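Purine nucleoside phosphorylase (Anopheles gambiae, PDB 2P4S) catalyses the phosphorolysis of inosine, guanosine and their 2'-deoxy forms to the free purine base and (deoxy)ribose 1-phosphate in purine salvage. Local coordinates at residues A[90-95]-A[237-242]; A[183-188]-A[311-316]. All coordinates share one frame; numbering follows the deposited sequence.

Interaction 1 of 2, residues A[90-95]-A[237-242]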
loop_
_atom_site.group_PDB
_atom_site.type_symbol
_atom_site.label_atom_id
_atom_site.label_comp_id
_atom_site.label_asym_id
_atom_site.label_seq_id
_atom_site.Cartn_x
_atom_site.Cartn_y
_atom_site.Cartn_z
ATOM N N TYR A 90 -18.192 -8.471 -10.292
ATOM C CA TYR A 90 -18.713 -9.842 -9.950
ATOM C C TYR A 90 -19.773 -9.783 -8.860
ATOM O O TYR A 90 -19.459 -9.733 -7.666
ATOM C CB TYR A 90 -17.587 -10.825 -9.527
ATOM C CG TYR A 90 -16.698 -11.269 -10.667
ATOM C CD1 TYR A 90 -17.187 -12.133 -11.650
ATOM C CD2 TYR A 90 -15.376 -10.798 -10.785
ATOM C CE1 TYR A 90 -16.392 -12.521 -12.738
ATOM C CE2 TYR A 90 -14.556 -11.182 -11.865
ATOM C CZ TYR A 90 -15.073 -12.065 -12.836
ATOM O OH TYR A 90 -14.306 -12.471 -13.920
ATOM N N THR A 91 -21.034 -9.817 -9.277
ATOM C CA THR A 91 -22.153 -9.910 -8.356
ATOM C C THR A 91 -22.474 -11.372 -7.931
ATOM O O THR A 91 -22.059 -12.334 -8.590
ATOM C CB THR A 91 -23.400 -9.228 -8.976
ATOM O OG1 THR A 91 -24.480 -9.294 -8.041
ATOM C CG2 THR A 91 -23.844 -9.928 -10.260
ATOM N N TYR A 92 -23.233 -11.533 -6.846
ATOM C CA TYR A 92 -23.742 -12.857 -6.442
ATOM C C TYR A 92 -24.409 -13.645 -7.586
ATOM O O TYR A 92 -24.130 -14.835 -7.798
ATOM C CB TYR A 92 -24.733 -12.722 -5.291
ATOM C CG TYR A 92 -25.182 -14.039 -4.701
ATOM C CD1 TYR A 92 -24.474 -14.622 -3.644
ATOM C CD2 TYR A 92 -26.332 -14.694 -5.179
ATOM C CE1 TYR A 92 -24.890 -15.830 -3.079
ATOM C CE2 TYR A 92 -26.755 -15.899 -4.621
ATOM C CZ TYR A 92 -26.027 -16.457 -3.575
ATOM O OH TYR A 92 -26.429 -17.637 -3.005
ATOM N N ASP A 93 -25.276 -12.960 -8.325
ATOM C CA ASP A 93 -26.025 -13.568 -9.418
ATOM C C ASP A 93 -25.146 -14.070 -10.542
ATOM O O ASP A 93 -25.345 -15.173 -11.019
ATOM C CB ASP A 93 -27.114 -12.605 -9.916
ATOM C CG ASP A 93 -28.270 -12.496 -8.920
ATOM O OD1 ASP A 93 -28.720 -13.562 -8.425
ATOM O OD2 ASP A 93 -28.717 -11.362 -8.613
ATOM N N THR A 94 -24.174 -13.266 -10.956
ATOM C CA THR A 94 -23.184 -13.701 -11.922
ATOM C C THR A 94 -22.412 -14.920 -11.421
ATOM O O THR A 94 -22.172 -15.842 -12.185
ATOM C CB THR A 94 -22.186 -12.574 -12.242
ATOM O OG1 THR A 94 -22.896 -11.461 -12.778
ATOM C CG2 THR A 94 -21.107 -13.027 -13.239
ATOM N N LEU A 95 -22.026 -14.909 -10.144
ATOM C CA LEU A 95 -21.240 -15.998 -9.548
ATOM C C LEU A 95 -22.061 -17.282 -9.514
ATOM O O LEU A 95 -21.561 -18.359 -9.851
ATOM C CB LEU A 95 -20.704 -15.601 -8.143
ATOM C CG LEU A 95 -19.640 -14.482 -8.207
ATOM C CD1 LEU A 95 -19.297 -13.877 -6.864
ATOM C CD2 LEU A 95 -18.372 -14.991 -8.896
ATOM N N ASP A 237 -22.337 -8.351 0.258
ATOM C CA ASP A 237 -23.510 -9.232 0.123
ATOM C C ASP A 237 -23.568 -10.284 1.249
ATOM O O ASP A 237 -22.743 -11.220 1.283
ATOM C CB ASP A 237 -23.513 -9.904 -1.269
ATOM C CG ASP A 237 -24.891 -10.492 -1.654
ATOM O OD1 ASP A 237 -25.562 -11.135 -0.807
ATOM O OD2 ASP A 237 -25.293 -10.333 -2.835
ATOM N N GLU A 238 -24.563 -10.148 2.145
ATOM C CA GLU A 238 -24.686 -11.006 3.336
ATOM C C GLU A 238 -24.934 -12.468 2.981
ATOM O O GLU A 238 -24.755 -13.341 3.800
ATOM C CB GLU A 238 -25.764 -10.521 4.310
ATOM C CG GLU A 238 -25.947 -9.012 4.393
ATOM C CD GLU A 238 -25.024 -8.341 5.415
ATOM O OE1 GLU A 238 -24.820 -8.985 6.491
ATOM O OE2 GLU A 238 -24.501 -7.196 5.132
ATOM N N ARG A 239 -25.356 -12.719 1.754
ATOM C CA ARG A 239 -25.472 -14.080 1.230
ATOM C C ARG A 239 -24.113 -14.772 1.126
ATOM O O ARG A 239 -24.046 -16.015 1.170
ATOM C CB ARG A 239 -26.151 -14.066 -0.143
ATOM C CG ARG A 239 -27.630 -13.571 -0.142
ATOM C CD ARG A 239 -28.218 -13.627 -1.555
ATOM N NE ARG A 239 -27.637 -12.574 -2.395
ATOM C CZ ARG A 239 -28.131 -12.181 -3.565
ATOM N NH1 ARG A 239 -29.211 -12.767 -4.069
ATOM N NH2 ARG A 239 -27.541 -11.225 -4.247
ATOM N N PHE A 240 -23.033 -14.000 0.991
ATOM C CA PHE A 240 -21.681 -14.578 1.160
ATOM C C PHE A 240 -21.211 -14.564 2.605
ATOM O O PHE A 240 -20.752 -15.578 3.103
ATOM C CB PHE A 240 -20.622 -13.927 0.259
ATOM C CG PHE A 240 -20.754 -14.291 -1.180
ATOM C CD1 PHE A 240 -20.649 -15.616 -1.578
ATOM C CD2 PHE A 240 -20.944 -13.289 -2.149
ATOM C CE1 PHE A 240 -20.757 -15.953 -2.933
ATOM C CE2 PHE A 240 -21.047 -13.611 -3.504
ATOM C CZ PHE A 240 -20.956 -14.945 -3.902
ATOM N N GLY A 241 -21.330 -13.432 3.283
ATOM C CA GLY A 241 -20.827 -13.326 4.643
ATOM C C GLY A 241 -21.039 -11.942 5.213
ATOM O O GLY A 241 -21.649 -11.080 4.557
ATOM N N PRO A 242 -20.532 -11.707 6.444
ATOM C CA PRO A 242 -20.720 -10.429 7.161
ATOM C C PRO A 242 -19.854 -9.270 6.624
ATOM O O PRO A 242 -18.845 -9.499 5.940
ATOM C CB PRO A 242 -20.322 -10.770 8.615
ATOM C CG PRO A 242 -19.345 -11.939 8.509
ATOM C CD PRO A 242 -19.705 -12.680 7.214
HETATM O O HOH W 1 -23.980 -9.354 -4.756
#
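Tyr92 meets Arg239 over one ring face and Phe240 obliquely, tying the first turn of helix 92-105 to the loop that carries an Asx turn at Asp237, in a purine nucleoside phosphorylase of the PNP/MTAP family. The packed inner side is aromatic and apolar. Tyr92 CD1 lies over one face of the Phe240 ring, 3.5 Å from Phe240 CZ, with the two ring planes inclined at 55°. Leu95, one turn on, adds its CD1 to the same corner, 3.6 Å from Phe240 CZ. Both Leu95 and Phe240 are buried, and Phe240 also makes a cation-pi contact with Arg186 of helix 178-191.

The solvent side belongs to Arg239, exposed yet closely stacked: its guanidinium lies flat on the tyrosine ring, centres 4.0 Å apart and planes 15° apart. Its charge is off-centre, whereas Arg239 CD stands over the middle of the ring as a CH-pi contact. A bend at chi3 (-72°) folds the arginine back to its own loop, where NE and NH2 hold the Asp237 carboxylate side-on through the syn lone pairs; NH2 to Asp237 OD2 is 2.8 Å. This salt bridge fixes the plane that Tyr92 stacks on. Asp237 OD1 is gripped twice, since its anti lone pair takes the backbone N of Arg239. Looser still, Asp93 OD1 lies 4.5 Å from Arg239 NH1, well out of the guanidinium plane, so only charge attraction remains. One water joins the segments: it accepts from Tyr92 N at 3.1 Å and donates to Asp237 OD2.

Interaction 2 of 2, residues A[183-188]-A[311-316]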
loop_
_atom_site.group_PDB
_atom_site.type_symbol
_atom_site.label_atom_id
_atom_site.label_comp_id
_atom_site.label_asym_id
_atom_site.label_seq_id
_atom_site.Cartn_x
_atom_site.Cartn_y
_atom_site.Cartn_z
ATOM N N MET A 183 -12.262 -14.465 -7.113
ATOM C CA MET A 183 -13.582 -14.908 -7.615
ATOM C C MET A 183 -13.844 -16.462 -7.668
ATOM O O MET A 183 -14.940 -16.928 -7.350
ATOM C CB MET A 183 -13.908 -14.207 -8.953
ATOM C CG MET A 183 -15.110 -14.817 -9.719
ATOM S SD MET A 183 -14.689 -16.139 -10.865
ATOM C CE MET A 183 -13.365 -15.424 -11.803
ATOM N N PRO A 184 -12.869 -17.263 -8.129
ATOM C CA PRO A 184 -13.085 -18.716 -8.127
ATOM C C PRO A 184 -13.331 -19.352 -6.764
ATOM O O PRO A 184 -13.982 -20.431 -6.679
ATOM C CB PRO A 184 -11.787 -19.243 -8.713
ATOM C CG PRO A 184 -11.295 -18.065 -9.594
ATOM C CD PRO A 184 -11.588 -16.893 -8.775
ATOM N N VAL A 185 -12.867 -18.692 -5.698
ATOM C CA VAL A 185 -13.237 -19.089 -4.323
ATOM C C VAL A 185 -14.733 -18.916 -4.008
ATOM O O VAL A 185 -15.296 -19.730 -3.282
ATOM C CB VAL A 185 -12.354 -18.372 -3.237
ATOM C CG1 VAL A 185 -12.702 -18.819 -1.822
ATOM C CG2 VAL A 185 -10.832 -18.582 -3.527
ATOM N N ARG A 186 -15.366 -17.842 -4.493
ATOM C CA ARG A 186 -16.836 -17.650 -4.287
ATOM C C ARG A 186 -17.625 -18.709 -5.061
ATOM O O ARG A 186 -18.588 -19.250 -4.545
ATOM C CB ARG A 186 -17.314 -16.305 -4.743
ATOM C CG ARG A 186 -16.553 -15.095 -4.241
ATOM C CD ARG A 186 -17.103 -14.697 -2.974
ATOM N NE ARG A 186 -17.191 -13.255 -2.784
ATOM C CZ ARG A 186 -17.124 -12.684 -1.576
ATOM N NH1 ARG A 186 -16.949 -13.443 -0.450
ATOM N NH2 ARG A 186 -17.221 -11.368 -1.479
ATOM N N VAL A 187 -17.170 -19.028 -6.269
ATOM C CA VAL A 187 -17.715 -20.118 -7.062
ATOM C C VAL A 187 -17.582 -21.499 -6.359
ATOM O O VAL A 187 -18.565 -22.230 -6.272
ATOM C CB VAL A 187 -17.083 -20.156 -8.502
ATOM C CG1 VAL A 187 -17.624 -21.320 -9.261
ATOM C CG2 VAL A 187 -17.380 -18.855 -9.246
ATOM N N MET A 188 -16.386 -21.858 -5.885
ATOM C CA MET A 188 -16.200 -23.063 -5.069
ATOM C C MET A 188 -17.234 -23.165 -3.922
ATOM O O MET A 188 -17.863 -24.198 -3.738
ATOM C CB MET A 188 -14.774 -23.141 -4.509
ATOM C CG MET A 188 -13.653 -23.413 -5.513
ATOM S SD MET A 188 -12.008 -23.127 -4.748
ATOM C CE MET A 188 -10.970 -23.795 -6.035
ATOM N N ILE A 311 -8.783 -14.747 2.289
ATOM C CA ILE A 311 -9.697 -13.791 2.907
ATOM C C ILE A 311 -11.133 -13.953 2.370
ATOM O O ILE A 311 -12.133 -13.898 3.117
ATOM C CB ILE A 311 -9.173 -12.355 2.664
ATOM C CG1 ILE A 311 -7.964 -12.075 3.555
ATOM C CG2 ILE A 311 -10.232 -11.295 2.904
ATOM C CD1 ILE A 311 -7.372 -10.659 3.343
ATOM N N THR A 312 -11.233 -14.153 1.062
ATOM C CA THR A 312 -12.529 -14.471 0.435
ATOM C C THR A 312 -13.124 -15.784 0.977
ATOM O O THR A 312 -14.305 -15.864 1.233
ATOM C CB THR A 312 -12.360 -14.526 -1.094
ATOM O OG1 THR A 312 -11.803 -13.268 -1.543
ATOM C CG2 THR A 312 -13.690 -14.794 -1.769
ATOM N N ALA A 313 -12.299 -16.812 1.140
ATOM C CA ALA A 313 -12.738 -18.086 1.694
ATOM C C ALA A 313 -13.295 -17.922 3.107
ATOM O O ALA A 313 -14.350 -18.439 3.429
ATOM C CB ALA A 313 -11.613 -19.078 1.700
ATOM N N ARG A 314 -12.583 -17.179 3.939
ATOM C CA ARG A 314 -12.962 -16.966 5.340
ATOM C C ARG A 314 -14.243 -16.189 5.392
ATOM O O ARG A 314 -15.096 -16.476 6.194
ATOM C CB ARG A 314 -11.846 -16.192 6.095
ATOM C CG ARG A 314 -10.605 -17.046 6.329
ATOM C CD ARG A 314 -11.002 -18.431 6.929
ATOM N NE ARG A 314 -11.303 -18.288 8.344
ATOM C CZ ARG A 314 -12.103 -19.083 9.054
ATOM N NH1 ARG A 314 -12.730 -20.110 8.467
ATOM N NH2 ARG A 314 -12.284 -18.823 10.365
ATOM N N HIS A 315 -14.369 -15.202 4.514
ATOM C CA HIS A 315 -15.592 -14.407 4.392
ATOM C C HIS A 315 -16.851 -15.261 4.211
ATOM O O HIS A 315 -17.832 -14.999 4.865
ATOM C CB HIS A 315 -15.480 -13.360 3.263
ATOM C CG HIS A 315 -16.667 -12.426 3.187
ATOM N ND1 HIS A 315 -17.498 -12.359 2.093
ATOM C CD2 HIS A 315 -17.181 -11.561 4.095
ATOM C CE1 HIS A 315 -18.459 -11.488 2.319
ATOM N NE2 HIS A 315 -18.281 -10.979 3.523
ATOM N N CYS A 316 -16.788 -16.215 3.296
ATOM C CA CYS A 316 -17.779 -17.265 3.007
ATOM C C CYS A 316 -17.997 -18.306 4.101
ATOM O O CYS A 316 -18.827 -19.174 3.900
ATOM C CB CYS A 316 -17.225 -18.194 1.898
ATOM S SG CYS A 316 -17.095 -17.540 0.403
#
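His315 ND1 accepts from Arg186 NH1 at 2.8 Å, with an N-H...N angle of 158°, joining helix 178-191 to helix 307-315. The donor lies close to the imidazole plane and ND1 close to the guanidinium plane, so the two groups meet edge to edge although their planes are 48° apart. Bends at chi2 and chi3 carry the arginine across the gap. On the way its CD passes Thr312 CG2 at 3.6 Å, the two side chains crossing at about a right angle.

Closer to the sheet the helices pack through small side chains. The axes of segments 183-188 and 311-315 approach to 8.9 Å and cross at -29°. Val185 CG1, anti to its own N, reaches the backbone of Ala313, 3.6 Å from CA, and also touches Ala313 CB at 3.7 Å. Thr312 turns its methyl toward the arginine, while its OG1 bonds to His308 O within its own helix. Leu196 of strand 195-204 packs against both Val185 and Ala313, so the helix pair rests on the central sheet. With ND1 accepting and NE2 probably donating to Pro242 O, the imidazole is consistent with the neutral form that carries its proton on NE2.

Interactions 1 and 2 have centres 10 Å apart and touch directly. Loop 237-242 reaches both helices of interaction 2: Phe240 makes its cation-pi contact with Arg186, and Pro242 O lies 2.9 Å from His315 NE2, a probable hydrogen bond. Leu95 CD2 packs on Met183 CG at 3.4 Å, so helix 178-191 lies against both helix 92-105 and helix 307-315. Judging by the distances, both contacts lie behind the site rather than at the ligand. The Val185 side chain is about 8 Å from that of phosphate-binding Arg169, the Leu95 side chain about 10 Å from that of phosphate-binding Phe170, and the His315 side chain about 12 Å from the bound inhibitor DADMe-ImmH.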